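Long-range contacts in cell wall surface anchor family protein (Streptococcus pneumoniae, PDB 4OQ1), which probably serves as the ancillary pilin that anchors the pneumococcal pilus to the bacterial cell wall: residues T29-L34 with V134-I139; T149-I154 with V238-H243; E311-G316 with F338-D343. The protein carries 3 engineered substitutions. One frame throughout, in Å; residues are numbered along the deposited sequence.

How the interactions relate
Three contacts follow one another along an elongated chain, and none nests in or crosses another. Interaction 1 closes first: after some 100 residues that build the N-terminal mixed sheet, residues 134-139 return beside 29-34 as a parallel edge strand. The chain then passes to strand 150-157, where interaction 2 begins; 238-243 comes back to face 149-154, joining the two sheets of the first prealbumin-like domain. Interaction 3 closes a much shorter loop of 21 residues in the second such domain, setting the start of strand 316-322 against the end of strand 336-340. Interactions 1 and 3 lie on opposite sides of the chain's centre, their nearest atoms about 47 Å apart.

Interaction 1 (T29-L34 with V134-I139); sequences TLVLQL and VEPLVI
Glu-135 takes hold of Thr-29 with both carboxylate oxygens. OE1 of Glu-135 accepts the backbone N-H of Thr-29 at 2.7 Å, and OE2 accepts the hydroxyl OG1 of Thr-29, also at 2.7 Å; both are met on the syn side, somewhat out of the carboxylate plane. Threonine suits this place because its OG1 sits beside its own backbone N (chi1 -59°), giving the carboxylate two neighbouring donors.

Beyond this pair the backbones run parallel. Leu-137 N bonds to Thr-29 O, and Val-31 then uses both its N and its O, toward Leu-137 O and Ile-139 N, the latter at 2.8 Å, as one residue of a parallel pair does. Gln-33 N bonds to Ile-139 O, and the pairing goes on from Gln-33 to Ala-141.

Leucine and isoleucine line one face. Leu-30 CD1 lies 3.8 Å from Ile-139 CD1, while Leu-32 runs beside Ile-139, pointing the same way, its CD2 near Ile-139 CB. Phe-125 and Phe-127 of strand 120-129 pack against this apolar face. On the other face Val-31 CG2 rests 3.6 Å from CG of Pro-136, a proline preceded by a cis peptide bond, and Val-138 CG1 meets the carboxamide of Gln-33, whose NE2 bonds to Gln-97.

Strand 28-33 pairs on its other side with strand 98-103, so strand 137-140 is added as the parallel outermost strand within this chain. The carboxylate of Glu-135 extends the bonding ahead of the first backbone bond, and its negative charge, shared by OE1 and OE2, is probably stabilised by the two donors of Thr-29.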
ATOM      1  N   THR A  29      -9.247 -39.513 -10.691  1.00 27.28           N
ATOM      2  CA  THR A  29      -8.668 -38.273 -10.201  1.00 29.28           C
ATOM      3  C   THR A  29      -8.861 -37.106 -11.213  1.00 26.28           C
ATOM      4  O   THR A  29      -8.621 -37.241 -12.423  1.00 26.62           O
ATOM      5  CB  THR A  29      -7.162 -38.423  -9.933  1.00 30.78           C
ATOM      6  OG1 THR A  29      -6.947 -39.459  -8.971  1.00 31.40           O
ATOM      7  CG2 THR A  29      -6.610 -37.133  -9.407  1.00 27.97           C
ATOM      8  N   LEU A  30      -9.287 -35.966 -10.657  1.00 24.70           N
ATOM      9  CA  LEU A  30      -9.406 -34.713 -11.415  1.00 22.60           C
ATOM     10  C   LEU A  30      -8.300 -33.722 -10.961  1.00 20.22           C
ATOM     11  O   LEU A  30      -8.081 -33.482  -9.810  1.00 19.66           O
ATOM     12  CB  LEU A  30     -10.805 -34.073 -11.195  1.00 19.32           C
ATOM     13  CG  LEU A  30     -11.008 -32.672 -11.812  1.00 20.69           C
ATOM     14  CD1 LEU A  30     -11.018 -32.607 -13.284  1.00 24.32           C
ATOM     15  CD2 LEU A  30     -12.301 -32.075 -11.186  1.00 20.89           C
ATOM     16  N   VAL A  31      -7.594 -33.199 -11.947  1.00 20.51           N
ATOM     17  CA  VAL A  31      -6.554 -32.155 -11.738  1.00 21.19           C
ATOM     18  C   VAL A  31      -7.178 -30.773 -12.196  1.00 21.83           C
ATOM     19  O   VAL A  31      -7.771 -30.689 -13.305  1.00 22.77           O
ATOM     20  CB  VAL A  31      -5.275 -32.537 -12.585  1.00 21.81           C
ATOM     21  CG1 VAL A  31      -4.362 -31.362 -12.858  1.00 22.13           C
ATOM     22  CG2 VAL A  31      -4.461 -33.638 -11.912  1.00 24.38           C
ATOM     23  N   LEU A  32      -7.157 -29.775 -11.298  1.00 23.99           N
ATOM     24  CA  LEU A  32      -7.628 -28.419 -11.569  1.00 20.82           C
ATOM     25  C   LEU A  32      -6.432 -27.458 -11.537  1.00 23.09           C
ATOM     26  O   LEU A  32      -5.691 -27.373 -10.587  1.00 23.41           O
ATOM     27  CB  LEU A  32      -8.662 -27.978 -10.516  1.00 21.05           C
ATOM     28  CG  LEU A  32      -9.969 -28.782 -10.563  1.00 20.07           C
ATOM     29  CD1 LEU A  32     -10.873 -28.534  -9.408  1.00 17.79           C
ATOM     30  CD2 LEU A  32     -10.713 -28.480 -11.855  1.00 23.85           C
ATOM     31  N   GLN A  33      -6.233 -26.731 -12.618  1.00 19.69           N
ATOM     32  CA  GLN A  33      -5.222 -25.705 -12.656  1.00 22.41           C
ATOM     33  C   GLN A  33      -5.981 -24.371 -12.568  1.00 21.72           C
ATOM     34  O   GLN A  33      -7.047 -24.205 -13.158  1.00 23.04           O
ATOM     35  CB  GLN A  33      -4.401 -25.893 -13.937  1.00 23.34           C
ATOM     36  CG  GLN A  33      -3.513 -27.121 -13.915  1.00 22.94           C
ATOM     37  CD  GLN A  33      -3.034 -27.599 -15.284  1.00 29.84           C
ATOM     38  OE1 GLN A  33      -3.331 -27.004 -16.324  1.00 37.74           O
ATOM     39  NE2 GLN A  33      -2.233 -28.655 -15.285  1.00 26.64           N
ATOM     40  N   LEU A  34      -5.457 -23.422 -11.797  1.00 20.51           N
ATOM     41  CA  LEU A  34      -6.152 -22.172 -11.535  1.00 19.67           C
ATOM     42  C   LEU A  34      -5.355 -20.946 -12.011  1.00 23.84           C
ATOM     43  O   LEU A  34      -4.099 -20.999 -12.105  1.00 24.48           O
ATOM     44  CB  LEU A  34      -6.379 -22.003 -10.057  1.00 20.34           C
ATOM     45  CG  LEU A  34      -7.031 -23.150  -9.309  1.00 20.12           C
ATOM     46  CD1 LEU A  34      -7.203 -22.712  -7.889  1.00 19.87           C
ATOM     47  CD2 LEU A  34      -8.375 -23.594  -9.911  1.00 22.67           C
ATOM     48  N   VAL A 134      -8.932 -40.986 -19.517  1.00 47.70           N
ATOM     49  CA  VAL A 134      -7.474 -41.094 -19.227  1.00 53.87           C
ATOM     50  C   VAL A 134      -7.160 -40.372 -17.908  1.00 49.09           C
ATOM     51  O   VAL A 134      -7.604 -39.245 -17.729  1.00 47.65           O
ATOM     52  CB  VAL A 134      -6.594 -40.569 -20.437  1.00 61.42           C
ATOM     53  CG1 VAL A 134      -6.132 -39.114 -20.241  1.00 58.81           C
ATOM     54  CG2 VAL A 134      -5.405 -41.499 -20.733  1.00 50.54           C
ATOM     55  N   GLU A 135      -6.414 -41.036 -17.005  1.00 48.34           N
ATOM     56  CA  GLU A 135      -6.062 -40.531 -15.657  1.00 45.66           C
ATOM     57  C   GLU A 135      -4.721 -39.789 -15.529  1.00 47.35           C
ATOM     58  O   GLU A 135      -3.678 -40.298 -15.909  1.00 41.32           O
ATOM     59  CB  GLU A 135      -6.012 -41.702 -14.674  1.00 49.59           C
ATOM     60  CG  GLU A 135      -5.488 -41.378 -13.262  1.00 51.02           C
ATOM     61  CD  GLU A 135      -6.573 -41.078 -12.227  1.00 55.69           C
ATOM     62  OE1 GLU A 135      -7.752 -40.810 -12.584  1.00 48.66           O
ATOM     63  OE2 GLU A 135      -6.219 -41.077 -11.017  1.00 55.93           O
ATOM     64  N   PRO A 136      -4.728 -38.603 -14.923  1.00 38.19           N
ATOM     65  CA  PRO A 136      -5.933 -37.859 -14.447  1.00 38.08           C
ATOM     66  C   PRO A 136      -6.641 -37.068 -15.581  1.00 30.96           C
ATOM     67  O   PRO A 136      -6.104 -36.878 -16.684  1.00 29.52           O
ATOM     68  CB  PRO A 136      -5.334 -36.890 -13.455  1.00 36.10           C
ATOM     69  CG  PRO A 136      -4.064 -36.503 -14.127  1.00 38.48           C
ATOM     70  CD  PRO A 136      -3.542 -37.733 -14.887  1.00 36.77           C
ATOM     71  N   LEU A 137      -7.876 -36.659 -15.319  1.00 28.85           N
ATOM     72  CA  LEU A 137      -8.521 -35.661 -16.160  1.00 26.06           C
ATOM     73  C   LEU A 137      -7.956 -34.278 -15.741  1.00 24.99           C
ATOM     74  O   LEU A 137      -7.935 -33.973 -14.601  1.00 25.37           O
ATOM     75  CB  LEU A 137     -10.038 -35.708 -15.900  1.00 24.53           C
ATOM     76  CG  LEU A 137     -10.847 -34.785 -16.763  1.00 21.79           C
ATOM     77  CD1 LEU A 137     -10.709 -35.035 -18.274  1.00 24.09           C
ATOM     78  CD2 LEU A 137     -12.276 -34.911 -16.378  1.00 19.89           C
ATOM     79  N   VAL A 138      -7.589 -33.442 -16.692  1.00 25.64           N
ATOM     80  CA  VAL A 138      -7.016 -32.098 -16.448  1.00 25.82           C
ATOM     81  C   VAL A 138      -7.956 -30.998 -16.928  1.00 26.18           C
ATOM     82  O   VAL A 138      -8.232 -30.903 -18.103  1.00 28.70           O
ATOM     83  CB  VAL A 138      -5.664 -31.892 -17.194  1.00 28.26           C
ATOM     84  CG1 VAL A 138      -5.100 -30.537 -16.868  1.00 25.35           C
ATOM     85  CG2 VAL A 138      -4.688 -33.027 -16.844  1.00 29.25           C
ATOM     86  N   ILE A 139      -8.433 -30.169 -16.022  1.00 23.98           N
ATOM     87  CA  ILE A 139      -9.222 -29.003 -16.372  1.00 22.26           C
ATOM     88  C   ILE A 139      -8.573 -27.699 -15.871  1.00 20.47           C
ATOM     89  O   ILE A 139      -8.238 -27.570 -14.706  1.00 17.72           O
ATOM     90  CB  ILE A 139     -10.600 -29.084 -15.737  1.00 23.64           C
ATOM     91  CG1 ILE A 139     -11.361 -30.189 -16.464  1.00 25.11           C
ATOM     92  CG2 ILE A 139     -11.345 -27.749 -15.784  1.00 25.07           C
ATOM     93  CD1 ILE A 139     -12.716 -30.450 -15.972  1.00 32.13           C
TER

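Interaction 2 (T149-I154 with V238-H243); sequences TKVKLI and VQLVDH
Lys-150 ends in an ammonium that two carbonyl oxygens grip: His-243 O across the contact and Thr-148 O just before the segment. The modelled separation of Lys-150 NZ and His-243 O, 2.5 Å, is short, so its exact length is doubtful. The lysine chain is bent at its end (chi4 47°), which turns NZ toward this carbonyl. A second polar link uses water: it accepts the N-H of Lys-150 at 3.0 Å and is hydrogen-bonded to Asp-242 O at 3.0 Å, so the water bridges the two backbones.

Thr-149 sits between this polar edge and the core. Its CG2 lies 3.6 Å from Asp-242 O and 4.0 Å from CD2 of His-243, the side chains of Thr-149 and His-243 crossing at about a right angle. Thr-149 CB touches Leu-240 CD1 at 4.1 Å, while OG1 turns elsewhere, to a hydrogen bond with Leu-213 O. A threonine thus offers a methyl to one neighbour and a hydroxyl to another.

Deeper in, Val-151 and Val-238 meet tip to tip, CG2 to CG2 at 4.1 Å, each methyl being anti to its own backbone N. Leu-240 CD2 comes near Val-151 CB, and Leu-213, Tyr-218 and Val-246 pack around the same apolar side chains.

The strand axes approach only to 8.7 Å and run nearly antiparallel, with no backbone hydrogen bond between them. Strand 150-157 belongs to one sheet and strand 235-240 to the other, so Val-151, Val-238 and Leu-240 pack between the two sheets of a beta sandwich, consistent with a CnaB domain of IgG-rev fold. At its end the bonding changes character: a lysine and a water meet the carbonyls of His-243 and Asp-242, and the oxygens of His-243 and Thr-148 would probably help to stabilise the ammonium's charge.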
ATOM      1  N   THR A 149     -14.501  -4.026  -6.343  1.00 28.16           N
ATOM      2  CA  THR A 149     -14.322  -2.577  -6.059  1.00 29.19           C
ATOM      3  C   THR A 149     -13.017  -2.085  -6.603  1.00 26.92           C
ATOM      4  O   THR A 149     -12.105  -2.873  -6.813  1.00 25.12           O
ATOM      5  CB  THR A 149     -14.345  -2.267  -4.570  1.00 29.73           C
ATOM      6  OG1 THR A 149     -13.391  -3.082  -3.901  1.00 27.62           O
ATOM      7  CG2 THR A 149     -15.678  -2.501  -4.031  1.00 26.73           C
ATOM      8  N   LYS A 150     -12.944  -0.784  -6.921  1.00 26.05           N
ATOM      9  CA  LYS A 150     -11.763  -0.202  -7.551  1.00 27.82           C
ATOM     10  C   LYS A 150     -11.666   1.232  -7.084  1.00 25.08           C
ATOM     11  O   LYS A 150     -12.661   2.011  -7.149  1.00 24.24           O
ATOM     12  CB  LYS A 150     -11.841  -0.167  -9.092  1.00 31.30           C
ATOM     13  CG  LYS A 150     -12.543  -1.340  -9.714  1.00 32.96           C
ATOM     14  CD  LYS A 150     -12.846  -1.067 -11.174  1.00 34.16           C
ATOM     15  CE  LYS A 150     -13.831  -2.075 -11.733  1.00 34.86           C
ATOM     16  NZ  LYS A 150     -15.042  -2.380 -10.950  1.00 32.57           N
ATOM     17  N   VAL A 151     -10.463   1.598  -6.669  1.00 21.26           N
ATOM     18  CA  VAL A 151     -10.175   3.014  -6.276  1.00 21.93           C
ATOM     19  C   VAL A 151      -8.833   3.432  -6.765  1.00 22.15           C
ATOM     20  O   VAL A 151      -7.883   2.645  -6.776  1.00 21.69           O
ATOM     21  CB  VAL A 151     -10.421   3.299  -4.778  1.00 24.34           C
ATOM     22  CG1 VAL A 151      -9.764   2.299  -3.936  1.00 25.04           C
ATOM     23  CG2 VAL A 151      -9.947   4.727  -4.431  1.00 22.28           C
ATOM     24  N   LYS A 152      -8.790   4.676  -7.283  1.00 23.35           N
ATOM     25  CA  LYS A 152      -7.644   5.235  -7.901  1.00 24.99           C
ATOM     26  C   LYS A 152      -7.335   6.545  -7.195  1.00 20.55           C
ATOM     27  O   LYS A 152      -8.195   7.447  -7.061  1.00 23.18           O
ATOM     28  CB  LYS A 152      -7.810   5.415  -9.438  1.00 23.69           C
ATOM     29  CG  LYS A 152      -6.574   5.953 -10.066  1.00 26.50           C
ATOM     30  CD  LYS A 152      -6.679   6.374 -11.518  1.00 32.16           C
ATOM     31  CE  LYS A 152      -7.267   5.285 -12.409  1.00 38.14           C
ATOM     32  NZ  LYS A 152      -7.455   5.731 -13.824  1.00 43.14           N
ATOM     33  N   LEU A 153      -6.123   6.629  -6.665  1.00 22.55           N
ATOM     34  CA  LEU A 153      -5.604   7.855  -6.069  1.00 18.43           C
ATOM     35  C   LEU A 153      -4.675   8.533  -7.064  1.00 18.84           C
ATOM     36  O   LEU A 153      -3.765   7.893  -7.632  1.00 22.54           O
ATOM     37  CB  LEU A 153      -4.931   7.592  -4.708  1.00 18.38           C
ATOM     38  CG  LEU A 153      -4.405   8.813  -3.927  1.00 16.72           C
ATOM     39  CD1 LEU A 153      -4.341   8.476  -2.421  1.00 16.58           C
ATOM     40  CD2 LEU A 153      -3.068   9.131  -4.500  1.00 20.58           C
ATOM     41  N   ILE A 154      -4.928   9.830  -7.279  1.00 17.70           N
ATOM     42  CA  ILE A 154      -4.113  10.664  -8.151  1.00 22.45           C
ATOM     43  C   ILE A 154      -3.430  11.743  -7.297  1.00 17.14           C
ATOM     44  O   ILE A 154      -4.089  12.543  -6.666  1.00 15.29           O
ATOM     45  CB  ILE A 154      -4.900  11.373  -9.274  1.00 23.03           C
ATOM     46  CG1 ILE A 154      -5.554  10.336 -10.181  1.00 26.08           C
ATOM     47  CG2 ILE A 154      -3.883  12.157 -10.087  1.00 27.81           C
ATOM     48  CD1 ILE A 154      -6.348  10.924 -11.321  1.00 25.72           C
ATOM     49  N   VAL A 238     -12.414   8.153   1.383  1.00 22.83           N
ATOM     50  CA  VAL A 238     -13.007   7.638   0.141  1.00 22.71           C
ATOM     51  C   VAL A 238     -14.025   6.589   0.597  1.00 22.35           C
ATOM     52  O   VAL A 238     -13.849   5.974   1.643  1.00 23.18           O
ATOM     53  CB  VAL A 238     -11.967   7.057  -0.845  1.00 26.39           C
ATOM     54  CG1 VAL A 238     -11.397   5.811  -0.343  1.00 30.68           C
ATOM     55  CG2 VAL A 238     -12.657   6.738  -2.160  1.00 31.29           C
ATOM     56  N   GLN A 239     -15.151   6.531  -0.117  1.00 23.77           N
ATOM     57  CA  GLN A 239     -16.276   5.651   0.228  1.00 25.13           C
ATOM     58  C   GLN A 239     -16.566   4.780  -0.981  1.00 23.72           C
ATOM     59  O   GLN A 239     -16.716   5.279  -2.133  1.00 21.67           O
ATOM     60  CB  GLN A 239     -17.507   6.431   0.619  1.00 29.13           C
ATOM     61  CG  GLN A 239     -18.688   5.520   1.067  1.00 31.64           C
ATOM     62  CD  GLN A 239     -19.948   6.309   1.474  1.00 33.61           C
ATOM     63  OE1 GLN A 239     -20.658   6.883   0.647  1.00 34.49           O
ATOM     64  NE2 GLN A 239     -20.173   6.379   2.756  1.00 35.91           N
ATOM     65  N   LEU A 240     -16.579   3.485  -0.727  1.00 24.27           N
ATOM     66  CA  LEU A 240     -16.850   2.469  -1.775  1.00 25.40           C
ATOM     67  C   LEU A 240     -18.237   1.922  -1.471  1.00 24.42           C
ATOM     68  O   LEU A 240     -18.422   1.341  -0.431  1.00 29.94           O
ATOM     69  CB  LEU A 240     -15.826   1.365  -1.777  1.00 24.01           C
ATOM     70  CG  LEU A 240     -14.449   1.958  -1.938  1.00 23.44           C
ATOM     71  CD1 LEU A 240     -13.483   0.803  -1.997  1.00 26.18           C
ATOM     72  CD2 LEU A 240     -14.395   2.769  -3.242  1.00 29.13           C
ATOM     73  N   VAL A 241     -19.229   2.295  -2.301  1.00 27.32           N
ATOM     74  CA  VAL A 241     -20.622   1.838  -2.051  1.00 27.41           C
ATOM     75  C   VAL A 241     -21.014   0.768  -3.081  1.00 30.64           C
ATOM     76  O   VAL A 241     -22.081   0.193  -2.964  1.00 35.60           O
ATOM     77  CB  VAL A 241     -21.669   2.957  -2.077  1.00 28.82           C
ATOM     78  CG1 VAL A 241     -21.325   4.081  -1.102  1.00 28.29           C
ATOM     79  CG2 VAL A 241     -21.811   3.510  -3.481  1.00 28.66           C
ATOM     80  N   ASP A 242     -20.166   0.471  -4.058  1.00 29.14           N
ATOM     81  CA  ASP A 242     -20.489  -0.478  -5.145  1.00 31.19           C
ATOM     82  C   ASP A 242     -19.246  -0.698  -5.941  1.00 30.10           C
ATOM     83  O   ASP A 242     -18.187  -0.378  -5.448  1.00 29.86           O
ATOM     84  CB  ASP A 242     -21.644  -0.010  -6.048  1.00 38.58           C
ATOM     85  CG  ASP A 242     -21.409   1.322  -6.673  1.00 39.05           C
ATOM     86  OD1 ASP A 242     -20.272   1.614  -7.021  1.00 35.02           O
ATOM     87  OD2 ASP A 242     -22.395   2.098  -6.805  1.00 43.98           O
ATOM     88  N   HIS A 243     -19.346  -1.212  -7.149  1.00 25.60           N
ATOM     89  CA  HIS A 243     -18.159  -1.650  -7.871  1.00 30.40           C
ATOM     90  C   HIS A 243     -17.603  -0.667  -8.904  1.00 29.10           C
ATOM     91  O   HIS A 243     -16.629  -0.984  -9.607  1.00 30.39           O
ATOM     92  CB  HIS A 243     -18.454  -2.946  -8.591  1.00 35.06           C
ATOM     93  CG  HIS A 243     -18.657  -4.115  -7.689  1.00 38.40           C
ATOM     94  ND1 HIS A 243     -19.296  -5.269  -8.102  1.00 48.17           N
ATOM     95  CD2 HIS A 243     -18.274  -4.333  -6.412  1.00 39.74           C
ATOM     96  CE1 HIS A 243     -19.300  -6.146  -7.114  1.00 45.20           C
ATOM     97  NE2 HIS A 243     -18.690  -5.599  -6.079  1.00 44.98           N
TER
HETATM   98  O   HOH W   1     -15.542   0.526  -6.400  1.00 27.79           O

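Interaction 3 (E311-G316 with F338-D343); sequences EGLEYG and FTIGKD
Two first torsions bring Tyr-315 and Ile-340 together: in each, the branch that leads onward lies beside the backbone N, CG of Tyr-315 at chi1 -77° and CG1 of Ile-340 at chi1 -54°. The second branch of Ile-340, the methyl CG2, is left anti to N and touches Tyr-315 CD1 at 3.8 Å, the two side chains crossing at about a right angle.

The ring of Tyr-315 then lies flat against the chain just past the strand. Gly-341 CA stands 3.7 Å above the ring centre, 2° off its normal, a CH-pi contact. The phenol end reaches Lys-342, where Tyr-315 OH is 3.3 Å from CA; the nearby Lys-342 N makes a poor angle and no hydrogen bond.

Next to the ring, Gly-316 and Ile-340 form an antiparallel hydrogen-bonded pair. Gly-316 N donates to a lone pair of Ile-340 O at 3.1 Å, and Ile-340 N donates to Gly-316 O at 2.8 Å. Gly-316 has an extended backbone with positive phi, in which a beta carbon would press on the carbonyl oxygen of Tyr-315, so glycine fits this place.

Inward from the pair, Leu-313 and Ile-340 pack together, though the modelled placement of their side-chain ends is doubtful; Tyr-318 packs on both residues and Val-260 on Ile-340. Backbone bonds of Leu-313 to Gly-258 and of Tyr-315 to Pro-256 tie the 311-316 loop to the link between strands 246-254 and 260-266.

The contact thus sets the pairing of strands 316-322 and 336-340 at one end. Two backbone bonds fix its register and the Tyr-315 face packs on Gly-341 CA, while the chain from Lys-342 is poorly ordered. Across the two segments the contact rests on backbone bonds and on apolar and CH-pi packing, with no charged pair.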
ATOM      1  N   GLU A 311      22.033  26.321   2.179  1.00 27.90           N
ATOM      2  CA  GLU A 311      21.589  26.638   0.845  1.00 29.52           C
ATOM      3  C   GLU A 311      20.563  25.606   0.324  1.00 27.52           C
ATOM      4  O   GLU A 311      20.593  24.421   0.687  1.00 27.89           O
ATOM      5  CB  GLU A 311      22.819  26.720  -0.076  1.00 35.85           C
ATOM      6  CG  GLU A 311      22.451  26.894  -1.556  1.00 44.17           C
ATOM      7  CD  GLU A 311      23.646  27.200  -2.468  1.00 53.66           C
ATOM      8  OE1 GLU A 311      24.807  27.073  -1.997  1.00 58.78           O
ATOM      9  OE2 GLU A 311      23.419  27.569  -3.661  1.00 62.12           O
ATOM     10  N   GLY A 312      19.708  26.063  -0.574  1.00 30.12           N
ATOM     11  CA  GLY A 312      18.639  25.219  -1.119  1.00 36.41           C
ATOM     12  C   GLY A 312      17.661  25.074   0.030  1.00 38.87           C
ATOM     13  O   GLY A 312      17.460  25.977   0.808  1.00 43.60           O
ATOM     14  N   LEU A 313      17.036  23.976   0.236  1.00 45.81           N
ATOM     15  CA  LEU A 313      16.219  24.063   1.463  1.00 46.13           C
ATOM     16  C   LEU A 313      14.871  24.866   1.337  1.00 35.60           C
ATOM     17  O   LEU A 313      14.756  26.078   1.096  1.00 26.74           O
ATOM     18  CB  LEU A 313      17.128  24.540   2.611  1.00 47.40           C
ATOM     19  CG  LEU A 313      16.599  24.617   4.005  1.00 49.18           C
ATOM     20  CD1 LEU A 313      17.721  24.451   5.027  1.00 47.13           C
ATOM     21  CD2 LEU A 313      15.962  25.959   4.079  1.00 49.67           C
ATOM     22  N   GLU A 314      13.814  24.119   1.504  1.00 30.18           N
ATOM     23  CA  GLU A 314      12.508  24.596   1.229  1.00 28.00           C
ATOM     24  C   GLU A 314      12.119  25.684   2.171  1.00 25.16           C
ATOM     25  O   GLU A 314      12.565  25.718   3.319  1.00 22.24           O
ATOM     26  CB  GLU A 314      11.563  23.407   1.336  1.00 30.13           C
ATOM     27  CG  GLU A 314      11.602  22.531   0.072  1.00 34.58           C
ATOM     28  CD  GLU A 314      12.883  21.716  -0.226  1.00 38.77           C
ATOM     29  OE1 GLU A 314      13.720  21.501   0.679  1.00 48.82           O
ATOM     30  OE2 GLU A 314      13.064  21.279  -1.408  1.00 32.04           O
ATOM     31  N   TYR A 315      11.358  26.613   1.661  1.00 21.69           N
ATOM     32  CA  TYR A 315      10.665  27.541   2.471  1.00 23.57           C
ATOM     33  C   TYR A 315      10.082  26.912   3.729  1.00 27.05           C
ATOM     34  O   TYR A 315       9.355  25.924   3.668  1.00 23.48           O
ATOM     35  CB  TYR A 315       9.548  28.202   1.706  1.00 27.94           C
ATOM     36  CG  TYR A 315      10.039  29.315   0.714  1.00 32.66           C
ATOM     37  CD1 TYR A 315      11.381  29.495   0.392  1.00 32.64           C
ATOM     38  CD2 TYR A 315       9.123  30.186   0.142  1.00 36.99           C
ATOM     39  CE1 TYR A 315      11.772  30.514  -0.503  1.00 34.49           C
ATOM     40  CE2 TYR A 315       9.502  31.180  -0.733  1.00 36.22           C
ATOM     41  CZ  TYR A 315      10.811  31.346  -1.052  1.00 36.93           C
ATOM     42  OH  TYR A 315      11.119  32.349  -1.941  1.00 35.89           O
ATOM     43  N   GLY A 316      10.279  27.598   4.848  1.00 27.94           N
ATOM     44  CA  GLY A 316       9.792  27.106   6.131  1.00 27.30           C
ATOM     45  C   GLY A 316      10.639  27.630   7.257  1.00 26.78           C
ATOM     46  O   GLY A 316      11.498  28.453   7.016  1.00 25.67           O
ATOM     47  N   PHE A 338      15.287  30.465  12.416  1.00 19.07           N
ATOM     48  CA  PHE A 338      15.338  31.249  11.178  1.00 21.19           C
ATOM     49  C   PHE A 338      14.304  30.721  10.238  1.00 22.07           C
ATOM     50  O   PHE A 338      13.990  29.529  10.264  1.00 20.31           O
ATOM     51  CB  PHE A 338      16.729  31.279  10.522  1.00 21.78           C
ATOM     52  CG  PHE A 338      17.270  29.961  10.081  1.00 19.99           C
ATOM     53  CD1 PHE A 338      17.381  29.674   8.750  1.00 20.58           C
ATOM     54  CD2 PHE A 338      17.724  29.038  10.966  1.00 17.85           C
ATOM     55  CE1 PHE A 338      17.839  28.466   8.344  1.00 21.96           C
ATOM     56  CE2 PHE A 338      18.206  27.845  10.583  1.00 19.66           C
ATOM     57  CZ  PHE A 338      18.326  27.551   9.243  1.00 21.25           C
ATOM     58  N   THR A 339      13.849  31.601   9.332  1.00 22.61           N
ATOM     59  CA  THR A 339      12.697  31.346   8.437  1.00 23.44           C
ATOM     60  C   THR A 339      13.208  31.608   7.081  1.00 26.52           C
ATOM     61  O   THR A 339      13.869  32.607   6.859  1.00 30.63           O
ATOM     62  CB  THR A 339      11.514  32.269   8.783  1.00 28.69           C
ATOM     63  OG1 THR A 339      10.985  31.793  10.006  1.00 28.27           O
ATOM     64  CG2 THR A 339      10.365  32.115   7.736  1.00 31.01           C
ATOM     65  N   ILE A 340      13.034  30.647   6.196  1.00 23.08           N
ATOM     66  CA  ILE A 340      13.322  30.853   4.763  1.00 24.49           C
ATOM     67  C   ILE A 340      12.037  31.199   3.996  1.00 27.37           C
ATOM     68  O   ILE A 340      11.064  30.480   4.101  1.00 24.40           O
ATOM     69  CB  ILE A 340      13.998  29.626   4.251  1.00 25.48           C
ATOM     70  CG1 ILE A 340      15.183  29.376   5.132  1.00 29.86           C
ATOM     71  CG2 ILE A 340      14.332  29.752   2.770  1.00 26.41           C
ATOM     72  CD1 ILE A 340      16.351  28.855   4.407  1.00 36.96           C
ATOM     73  N   GLY A 341      12.057  32.263   3.186  1.00 29.26           N
ATOM     74  CA  GLY A 341      10.798  32.771   2.605  1.00 30.93           C
ATOM     75  C   GLY A 341      11.069  33.761   1.518  1.00 36.83           C
ATOM     76  O   GLY A 341      12.209  34.141   1.301  1.00 33.50           O
ATOM     77  N   LYS A 342      10.025  34.139   0.795  1.00 45.27           N
ATOM     78  CA  LYS A 342      10.153  35.102  -0.302  1.00 51.78           C
ATOM     79  C   LYS A 342      10.542  36.515   0.189  1.00 53.03           C
ATOM     80  O   LYS A 342      11.265  37.200  -0.517  1.00 57.68           O
ATOM     81  CB  LYS A 342       8.838  35.179  -1.090  1.00 54.72           C
ATOM     82  CG  LYS A 342       8.927  35.976  -2.383  1.00 62.12           C
ATOM     83  CD  LYS A 342       7.648  35.832  -3.202  1.00 68.48           C
ATOM     84  CE  LYS A 342       7.611  36.807  -4.380  1.00 73.35           C
ATOM     85  NZ  LYS A 342       6.909  38.083  -4.059  1.00 73.97           N
ATOM     86  N   ASP A 343      10.070  36.940   1.368  1.00 51.55           N
ATOM     87  CA  ASP A 343      10.343  38.310   1.876  1.00 57.41           C
ATOM     88  C   ASP A 343      11.793  38.793   1.734  1.00 62.23           C
ATOM     89  O   ASP A 343      12.636  38.502   2.586  1.00 61.25           O
ATOM     90  CB  ASP A 343       9.912  38.437   3.346  1.00 61.10           C
ATOM     91  CG  ASP A 343       8.468  38.874   3.488  1.00 64.11           C
ATOM     92  OD1 ASP A 343       7.901  39.320   2.464  1.00 70.13           O
ATOM     93  OD2 ASP A 343       7.899  38.784   4.603  1.00 64.51           O
TER